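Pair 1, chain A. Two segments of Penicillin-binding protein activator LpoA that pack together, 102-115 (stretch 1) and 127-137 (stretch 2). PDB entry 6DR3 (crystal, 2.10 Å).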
# COMPACT_ATOMS: atom_id res chain seq x y z
N GLU A 102 -3.12 -6.59 -11.72
CA GLU A 102 -3.80 -5.35 -12.05
C GLU A 102 -3.50 -4.29 -10.99
O GLU A 102 -2.98 -4.59 -9.91
CB GLU A 102 -5.30 -5.58 -12.18
CG GLU A 102 -5.68 -6.61 -13.23
CD GLU A 102 -7.17 -6.67 -13.49
OE1 GLU A 102 -7.82 -5.60 -13.45
OE2 GLU A 102 -7.69 -7.78 -13.74
N GLN A 103 -3.84 -3.04 -11.31
CA GLN A 103 -3.48 -1.93 -10.43
C GLN A 103 -3.99 -2.15 -9.01
O GLN A 103 -3.21 -2.08 -8.05
CB GLN A 103 -4.03 -0.61 -10.99
CG GLN A 103 -3.70 0.59 -10.11
CD GLN A 103 -4.01 1.92 -10.77
OE1 GLN A 103 -3.11 2.68 -11.12
NE2 GLN A 103 -5.30 2.21 -10.93
N ASN A 104 -5.29 -2.40 -8.86
CA ASN A 104 -5.83 -2.67 -7.53
C ASN A 104 -5.05 -3.78 -6.83
O ASN A 104 -4.76 -3.68 -5.63
CB ASN A 104 -7.31 -3.06 -7.63
CG ASN A 104 -7.83 -3.70 -6.35
OD1 ASN A 104 -8.00 -4.92 -6.28
ND2 ASN A 104 -8.07 -2.89 -5.33
N GLN A 105 -4.70 -4.84 -7.57
CA GLN A 105 -3.92 -5.92 -6.98
C GLN A 105 -2.50 -5.46 -6.65
O GLN A 105 -1.95 -5.82 -5.60
CB GLN A 105 -3.89 -7.12 -7.93
CG GLN A 105 -5.19 -7.89 -7.99
CD GLN A 105 -5.11 -9.10 -8.91
OE1 GLN A 105 -4.44 -9.06 -9.94
NE2 GLN A 105 -5.79 -10.17 -8.54
N GLN A 106 -1.89 -4.67 -7.53
CA GLN A 106 -0.56 -4.13 -7.25
C GLN A 106 -0.58 -3.26 -6.00
O GLN A 106 0.33 -3.34 -5.16
CB GLN A 106 -0.04 -3.34 -8.44
CG GLN A 106 0.26 -4.19 -9.66
CD GLN A 106 0.72 -3.37 -10.85
OE1 GLN A 106 1.14 -2.22 -10.70
NE2 GLN A 106 0.63 -3.95 -12.04
N ALA A 107 -1.61 -2.43 -5.85
CA ALA A 107 -1.71 -1.60 -4.65
C ALA A 107 -1.79 -2.47 -3.40
O ALA A 107 -1.19 -2.15 -2.37
CB ALA A 107 -2.93 -0.68 -4.75
N ARG A 108 -2.54 -3.58 -3.47
CA ARG A 108 -2.62 -4.49 -2.34
C ARG A 108 -1.34 -5.28 -2.16
O ARG A 108 -0.95 -5.59 -1.03
CB ARG A 108 -3.81 -5.44 -2.52
CG ARG A 108 -5.16 -4.77 -2.35
CD ARG A 108 -6.26 -5.62 -2.97
NE ARG A 108 -6.30 -6.97 -2.40
CZ ARG A 108 -6.88 -8.01 -2.99
NH1 ARG A 108 -7.47 -7.87 -4.17
NH2 ARG A 108 -6.86 -9.20 -2.41
N TYR A 109 -0.67 -5.63 -3.26
CA TYR A 109 0.64 -6.27 -3.16
C TYR A 109 1.61 -5.41 -2.37
O TYR A 109 2.27 -5.89 -1.44
CB TYR A 109 1.19 -6.55 -4.56
CG TYR A 109 2.66 -6.87 -4.59
CD1 TYR A 109 3.11 -8.18 -4.43
CD2 TYR A 109 3.61 -5.87 -4.77
CE1 TYR A 109 4.46 -8.48 -4.45
CE2 TYR A 109 4.96 -6.16 -4.80
CZ TYR A 109 5.38 -7.46 -4.63
OH TYR A 109 6.73 -7.75 -4.66
N TRP A 110 1.70 -4.12 -2.71
CA TRP A 110 2.61 -3.24 -1.99
C TRP A 110 2.13 -2.97 -0.57
O TRP A 110 2.96 -2.82 0.34
CB TRP A 110 2.77 -1.92 -2.75
CG TRP A 110 3.50 -2.10 -4.05
CD1 TRP A 110 2.98 -1.98 -5.30
CD2 TRP A 110 4.88 -2.45 -4.22
NE1 TRP A 110 3.95 -2.22 -6.24
CE2 TRP A 110 5.13 -2.51 -5.60
CE3 TRP A 110 5.93 -2.70 -3.33
CZ2 TRP A 110 6.38 -2.82 -6.12
CZ3 TRP A 110 7.17 -3.01 -3.85
CH2 TRP A 110 7.39 -3.07 -5.23
N GLN A 111 0.82 -2.92 -0.35
CA GLN A 111 0.33 -2.79 1.02
C GLN A 111 0.75 -3.98 1.86
O GLN A 111 1.08 -3.83 3.05
CB GLN A 111 -1.19 -2.64 1.03
CG GLN A 111 -1.76 -2.28 2.40
CD GLN A 111 -1.32 -0.90 2.87
OE1 GLN A 111 -1.36 0.07 2.12
NE2 GLN A 111 -0.88 -0.81 4.12
N ALA A 112 0.75 -5.18 1.27
CA ALA A 112 1.23 -6.36 1.99
C ALA A 112 2.70 -6.22 2.35
O ALA A 112 3.13 -6.61 3.44
CB ALA A 112 0.99 -7.62 1.16
N LYS A 113 3.51 -5.67 1.44
CA LYS A 113 4.91 -5.44 1.74
C LYS A 113 5.07 -4.37 2.81
O LYS A 113 5.91 -4.50 3.71
CB LYS A 113 5.68 -5.06 0.48
CG LYS A 113 5.59 -6.09 -0.63
CD LYS A 113 6.83 -6.08 -1.52
CE LYS A 113 8.00 -6.78 -0.85
NZ LYS A 113 9.18 -6.87 -1.75
N ILE A 114 4.26 -3.31 2.74
CA ILE A 114 4.28 -2.29 3.78
C ILE A 114 3.91 -2.90 5.13
O ILE A 114 4.60 -2.69 6.14
CB ILE A 114 3.34 -1.12 3.41
CG1 ILE A 114 3.87 -0.40 2.17
CG2 ILE A 114 3.20 -0.14 4.57
CD1 ILE A 114 2.85 0.50 1.51
N ASP A 115 2.81 -3.66 5.16
CA ASP A 115 2.40 -4.30 6.40
C ASP A 115 3.47 -5.25 6.93
O ASP A 115 3.63 -5.38 8.15
CB ASP A 115 1.08 -5.06 6.19
CG ASP A 115 -0.07 -4.14 5.83
OD1 ASP A 115 0.09 -2.91 5.94
OD2 ASP A 115 -1.15 -4.65 5.44
N ARG A 127 10.79 2.12 -0.49
CA ARG A 127 10.55 1.68 -1.86
C ARG A 127 9.13 1.16 -2.03
O ARG A 127 8.49 1.39 -3.07
CB ARG A 127 11.56 0.60 -2.26
CG ARG A 127 12.97 1.12 -2.50
CD ARG A 127 13.85 0.03 -3.10
NE ARG A 127 15.14 0.54 -3.57
CZ ARG A 127 16.33 0.23 -3.05
NH1 ARG A 127 16.44 -0.61 -2.03
NH2 ARG A 127 17.43 0.76 -3.57
N ALA A 128 8.61 0.46 -1.03
CA ALA A 128 7.25 -0.08 -1.13
C ALA A 128 6.22 1.04 -1.12
O ALA A 128 5.27 1.04 -1.91
CB ALA A 128 6.99 -1.06 0.02
N LEU A 129 6.38 2.01 -0.22
CA LEU A 129 5.49 3.16 -0.20
C LEU A 129 5.57 3.93 -1.52
O LEU A 129 4.55 4.37 -2.05
CB LEU A 129 5.84 4.08 0.97
CG LEU A 129 5.48 3.55 2.36
CD1 LEU A 129 6.24 4.31 3.43
CD2 LEU A 129 3.98 3.66 2.59
N ILE A 130 6.79 4.10 -2.05
CA ILE A 130 6.97 4.86 -3.28
C ILE A 130 6.37 4.11 -4.46
O ILE A 130 5.76 4.72 -5.36
CB ILE A 130 8.46 5.17 -3.49
CG1 ILE A 130 8.94 6.17 -2.44
CG2 ILE A 130 8.72 5.72 -4.90
CD1 ILE A 130 10.44 6.31 -2.35
N ALA A 131 6.52 2.79 -4.49
CA ALA A 131 5.95 2.01 -5.59
C ALA A 131 4.43 2.00 -5.54
O ALA A 131 3.78 1.92 -6.59
CB ALA A 131 6.48 0.58 -5.54
N GLN A 132 3.84 2.09 -4.35
CA GLN A 132 2.39 2.05 -4.21
C GLN A 132 1.74 3.39 -4.52
O GLN A 132 0.62 3.42 -5.05
CB GLN A 132 2.02 1.62 -2.79
CG GLN A 132 0.52 1.36 -2.58
CD GLN A 132 0.14 1.35 -1.12
OE1 GLN A 132 0.47 2.28 -0.37
NE2 GLN A 132 -0.56 0.31 -0.69
N GLU A 133 2.40 4.50 -4.19
CA GLU A 133 1.76 5.81 -4.26
C GLU A 133 1.12 6.10 -5.62
O GLU A 133 -0.02 6.60 -5.63
CB GLU A 133 2.78 6.89 -3.90
CG GLU A 133 2.24 8.32 -3.96
CD GLU A 133 2.22 8.88 -5.37
OE1 GLU A 133 3.09 8.51 -6.18
OE2 GLU A 133 1.33 9.70 -5.67
N PRO A 134 1.75 5.82 -6.76
CA PRO A 134 1.09 6.13 -8.04
C PRO A 134 -0.19 5.34 -8.27
O PRO A 134 -1.00 5.74 -9.11
CB PRO A 134 2.16 5.77 -9.09
CG PRO A 134 3.45 5.71 -8.34
CD PRO A 134 3.10 5.26 -6.96
N LEU A 135 -0.38 4.24 -7.55
CA LEU A 135 -1.56 3.40 -7.73
C LEU A 135 -2.75 3.85 -6.90
O LEU A 135 -3.86 3.34 -7.12
CB LEU A 135 -1.22 1.94 -7.37
CG LEU A 135 0.11 1.40 -7.90
CD1 LEU A 135 0.36 -0.01 -7.39
CD2 LEU A 135 0.16 1.44 -9.42
N LEU A 136 -2.57 4.79 -5.98
CA LEU A 136 -3.60 5.16 -5.02
C LEU A 136 -4.37 6.38 -5.51
O LEU A 136 -3.81 7.28 -6.15
CB LEU A 136 -2.98 5.47 -3.66
CG LEU A 136 -2.16 4.35 -3.01
CD1 LEU A 136 -1.45 4.87 -1.77
CD2 LEU A 136 -3.06 3.17 -2.67
N GLY A 137 -5.67 6.40 -5.21
CA GLY A 137 -6.47 7.57 -5.49
C GLY A 137 -6.07 8.75 -4.63
O GLY A 137 -5.42 8.62 -3.60
O HOH W 1 -0.76 2.74 1.94

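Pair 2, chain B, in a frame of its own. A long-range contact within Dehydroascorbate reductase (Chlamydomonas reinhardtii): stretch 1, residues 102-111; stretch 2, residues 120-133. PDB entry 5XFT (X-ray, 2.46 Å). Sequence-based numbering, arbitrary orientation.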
# COMPACT_ATOMS: atom_id res chain seq x y z
N LYS B 102 11.30 -1.57 7.05
CA LYS B 102 12.10 -0.52 6.43
C LYS B 102 12.19 -0.67 4.92
O LYS B 102 13.06 -0.07 4.29
CB LYS B 102 13.51 -0.49 7.03
CG LYS B 102 13.59 -0.73 8.53
CD LYS B 102 15.04 -0.71 8.96
CE LYS B 102 15.24 -1.33 10.34
NZ LYS B 102 16.69 -1.51 10.61
N LEU B 103 11.30 -1.48 4.33
CA LEU B 103 11.25 -1.58 2.87
C LEU B 103 11.04 -0.20 2.24
O LEU B 103 11.88 0.28 1.47
CB LEU B 103 10.12 -2.53 2.48
CG LEU B 103 9.68 -2.61 1.03
CD1 LEU B 103 10.81 -3.12 0.17
CD2 LEU B 103 8.46 -3.51 0.89
N PHE B 104 9.94 0.46 2.60
CA PHE B 104 9.62 1.76 2.02
C PHE B 104 10.64 2.84 2.37
O PHE B 104 11.04 3.58 1.46
CB PHE B 104 8.19 2.15 2.43
CG PHE B 104 7.75 3.48 1.89
CD1 PHE B 104 7.84 4.62 2.66
CD2 PHE B 104 7.23 3.57 0.61
CE1 PHE B 104 7.42 5.84 2.16
CE2 PHE B 104 6.81 4.79 0.10
CZ PHE B 104 6.91 5.93 0.88
N PRO B 105 11.08 3.00 3.62
CA PRO B 105 12.09 4.03 3.90
C PRO B 105 13.40 3.84 3.15
O PRO B 105 13.98 4.82 2.68
CB PRO B 105 12.29 3.94 5.41
CG PRO B 105 11.00 3.41 5.92
CD PRO B 105 10.54 2.43 4.88
N ASN B 106 13.90 2.60 3.06
CA ASN B 106 15.15 2.36 2.34
C ASN B 106 14.97 2.64 0.86
O ASN B 106 15.83 3.26 0.22
CB ASN B 106 15.61 0.91 2.54
CG ASN B 106 16.02 0.62 3.97
OD1 ASN B 106 16.48 1.50 4.70
ND2 ASN B 106 15.84 -0.63 4.39
N PHE B 107 13.87 2.15 0.29
CA PHE B 107 13.58 2.38 -1.13
C PHE B 107 13.44 3.87 -1.44
O PHE B 107 13.90 4.34 -2.49
CB PHE B 107 12.32 1.59 -1.49
CG PHE B 107 11.47 2.24 -2.52
CD1 PHE B 107 11.93 2.40 -3.82
CD2 PHE B 107 10.19 2.67 -2.21
CE1 PHE B 107 11.15 2.98 -4.77
CE2 PHE B 107 9.40 3.25 -3.15
CZ PHE B 107 9.87 3.41 -4.44
N ARG B 108 12.83 4.62 -0.52
CA ARG B 108 12.75 6.06 -0.70
C ARG B 108 14.12 6.71 -0.58
O ARG B 108 14.47 7.56 -1.40
CB ARG B 108 11.77 6.66 0.30
CG ARG B 108 11.73 8.17 0.27
CD ARG B 108 10.82 8.72 1.33
NE ARG B 108 11.27 8.33 2.66
CZ ARG B 108 10.57 8.53 3.77
NH1 ARG B 108 9.37 9.11 3.71
NH2 ARG B 108 11.06 8.14 4.93
N ALA B 109 14.90 6.33 0.43
CA ALA B 109 16.23 6.90 0.58
C ALA B 109 17.09 6.61 -0.64
O ALA B 109 18.02 7.38 -0.94
CB ALA B 109 16.90 6.37 1.85
N ILE B 110 16.81 5.51 -1.33
CA ILE B 110 17.49 5.22 -2.58
C ILE B 110 17.03 6.19 -3.67
O ILE B 110 17.85 6.75 -4.40
CB ILE B 110 17.25 3.76 -2.99
CG1 ILE B 110 17.98 2.81 -2.03
CG2 ILE B 110 17.67 3.52 -4.45
CD1 ILE B 110 17.57 1.38 -2.19
N LEU B 111 15.72 6.41 -3.77
CA LEU B 111 15.23 7.25 -4.86
C LEU B 111 15.64 8.71 -4.69
O LEU B 111 16.05 9.36 -5.65
CB LEU B 111 13.72 7.15 -5.00
CG LEU B 111 13.17 5.98 -5.82
CD1 LEU B 111 11.68 6.16 -6.10
CD2 LEU B 111 13.95 5.80 -7.12
N ASP B 120 24.73 2.00 1.16
CA ASP B 120 24.20 1.43 2.40
C ASP B 120 22.71 1.17 2.28
O ASP B 120 22.22 0.10 2.67
CB ASP B 120 24.50 2.35 3.59
CG ASP B 120 25.98 2.47 3.89
OD1 ASP B 120 26.77 1.62 3.41
OD2 ASP B 120 26.36 3.43 4.59
N LYS B 121 21.96 2.13 1.74
CA LYS B 121 20.52 1.97 1.63
C LYS B 121 20.15 0.81 0.71
O LYS B 121 19.18 0.08 0.97
CB LYS B 121 19.88 3.27 1.15
CG LYS B 121 19.87 4.38 2.20
CD LYS B 121 19.20 3.91 3.49
CE LYS B 121 19.05 5.05 4.50
NZ LYS B 121 20.34 5.72 4.81
N VAL B 122 20.91 0.61 -0.37
CA VAL B 122 20.71 -0.55 -1.23
C VAL B 122 20.90 -1.83 -0.43
O VAL B 122 20.08 -2.76 -0.51
CB VAL B 122 21.67 -0.49 -2.43
CG1 VAL B 122 21.61 -1.78 -3.24
CG2 VAL B 122 21.33 0.70 -3.32
N ALA B 123 21.96 -1.89 0.38
CA ALA B 123 22.20 -3.08 1.19
C ALA B 123 21.02 -3.34 2.13
O ALA B 123 20.48 -4.46 2.18
CB ALA B 123 23.51 -2.93 1.96
N ALA B 124 20.59 -2.31 2.86
CA ALA B 124 19.49 -2.46 3.81
C ALA B 124 18.21 -2.90 3.11
O ALA B 124 17.50 -3.81 3.58
CB ALA B 124 19.27 -1.15 4.56
N LEU B 125 17.89 -2.27 1.97
CA LEU B 125 16.73 -2.68 1.19
C LEU B 125 16.78 -4.16 0.89
O LEU B 125 15.78 -4.88 1.07
CB LEU B 125 16.65 -1.88 -0.12
CG LEU B 125 15.52 -2.35 -1.04
CD1 LEU B 125 14.17 -2.03 -0.39
CD2 LEU B 125 15.61 -1.73 -2.42
N GLU B 126 17.95 -4.65 0.47
CA GLU B 126 18.02 -6.06 0.08
C GLU B 126 17.90 -6.97 1.29
O GLU B 126 17.44 -8.12 1.17
CB GLU B 126 19.30 -6.34 -0.70
CG GLU B 126 19.18 -7.64 -1.52
CD GLU B 126 20.44 -8.50 -1.54
OE1 GLU B 126 20.82 -9.05 -0.49
OE2 GLU B 126 21.00 -8.67 -2.64
N GLU B 127 18.31 -6.50 2.47
CA GLU B 127 18.00 -7.27 3.68
C GLU B 127 16.49 -7.36 3.91
O GLU B 127 15.97 -8.42 4.28
CB GLU B 127 18.70 -6.66 4.90
CG GLU B 127 18.19 -7.21 6.21
CD GLU B 127 19.08 -6.85 7.39
OE1 GLU B 127 19.40 -7.77 8.17
OE2 GLU B 127 19.45 -5.67 7.55
N GLN B 128 15.77 -6.25 3.69
CA GLN B 128 14.31 -6.28 3.84
C GLN B 128 13.68 -7.27 2.87
O GLN B 128 12.89 -8.15 3.28
CB GLN B 128 13.74 -4.88 3.64
CG GLN B 128 14.23 -3.86 4.64
CD GLN B 128 13.56 -4.00 5.99
OE1 GLN B 128 12.35 -4.17 6.07
NE2 GLN B 128 14.35 -3.92 7.06
N LEU B 129 14.00 -7.15 1.58
CA LEU B 129 13.46 -8.06 0.59
C LEU B 129 13.85 -9.50 0.88
O LEU B 129 13.10 -10.44 0.56
CB LEU B 129 13.94 -7.66 -0.80
CG LEU B 129 13.47 -6.31 -1.33
CD1 LEU B 129 14.10 -6.04 -2.69
CD2 LEU B 129 11.96 -6.30 -1.42
N ALA B 130 15.02 -9.71 1.49
CA ALA B 130 15.42 -11.05 1.88
C ALA B 130 14.51 -11.59 2.98
O ALA B 130 14.05 -12.73 2.91
CB ALA B 130 16.88 -11.05 2.33
N GLY B 131 14.26 -10.78 4.02
CA GLY B 131 13.33 -11.17 5.07
C GLY B 131 11.98 -11.59 4.53
O GLY B 131 11.50 -12.69 4.83
N MET B 132 11.36 -10.72 3.73
CA MET B 132 10.06 -11.04 3.16
C MET B 132 10.12 -12.31 2.32
O MET B 132 9.24 -13.18 2.42
CB MET B 132 9.55 -9.88 2.31
CG MET B 132 9.37 -8.58 3.07
SD MET B 132 9.16 -7.16 1.98
CE MET B 132 7.70 -7.64 1.06
N ASP B 133 11.16 -12.44 1.50
CA ASP B 133 11.29 -13.58 0.60
C ASP B 133 11.41 -14.89 1.38
O ASP B 133 10.69 -15.86 1.11
CB ASP B 133 12.49 -13.36 -0.31
CG ASP B 133 12.83 -14.56 -1.15
OD1 ASP B 133 12.06 -14.88 -2.08
OD2 ASP B 133 13.87 -15.18 -0.87

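Pair 1, from the activator LpoA, and pair 2, from a dehydroascorbate reductase, each pack two nearly antiparallel helical segments side by side. The helix axes approach to 8.9 Å at 162° in pair 1 and to 8.6 Å at 151° in pair 2, and the central backbones superpose with an RMSD of 0.5 Å. The buried areas are also close, 601 and 590 Å², although the second segment of pair 1 passes into a 3-10 turn at 133-135 where that of pair 2 stays helical.

At the centre, Trp110(A) matches Asn106(B), and both CA-to-CB bonds point toward the partner. The indole lies against small residues: Ala131(A) CB sits over its face, 3.5 Å from the centroid of the six-membered ring, in a CH-pi contact. The matched Ala124(B) has its CB 3.5 Å from Asn106(B) ND2, and the short amide fits as a knob among Lys121(B), Ala124(B), Leu125(B) and Gln128(B).

Across from this position, Gln132(A) and Leu125(B) have side-chain centres only 0.6 Å apart, yet opposite chemistry. Each is a knob in a four-residue hole. Gln132(A) NE2 donates to Ala107(A) O at 3.0 Å and to Gln111(A) OE1 at 2.9 Å, both nearly straight, so both amide protons are used; a water also bridges Gln111(A) OE1 and Gln132(A) OE1, 2.7 Å from each. Leu125(B) fills its hole with carbon: its CD1 meets Leu103(B) CD1 at 3.6 Å and Phe107(B) CB at 4.2 Å, the residues matching Ala107(A) and Gln111(A).

One turn along, polarity is exchanged. Leu135(A) places CD1 3.5 Å from Gln106(A) CB and 3.9 Å from Trp110(A) CD1, at the indole edge. Its counterpart Gln128(B) accepts at OE1 from Lys102(B) N at 3.0 Å, holding the N-cap residue of the first helix. Small Ala107(A) meets Leu135(A) CB to CB at 4.1 Å, whereas the larger Leu103(B) also reaches Leu129(B), CD1 to CD2 at 3.7 Å; Leu136(A), which matches Leu129(B), comes no nearer than 4.4 Å, from CD2 to Ala107(A) CB.

At the other end, Ile114(A) and Ile110(B) coincide in identity and rotamer (m, t). Ile114(A) CD1 touches Leu129(A) CD2 at 3.5 Å; Ile110(B) CD1 lies 4.0 Å from CG2 of the matched Val122(B). Bulk changes sides beside them: Lys113(A) faces Ala128(A), CB to CB at 4.2 Å, while Ala109(B) CB packs on Lys121(B) CG at 3.6 Å.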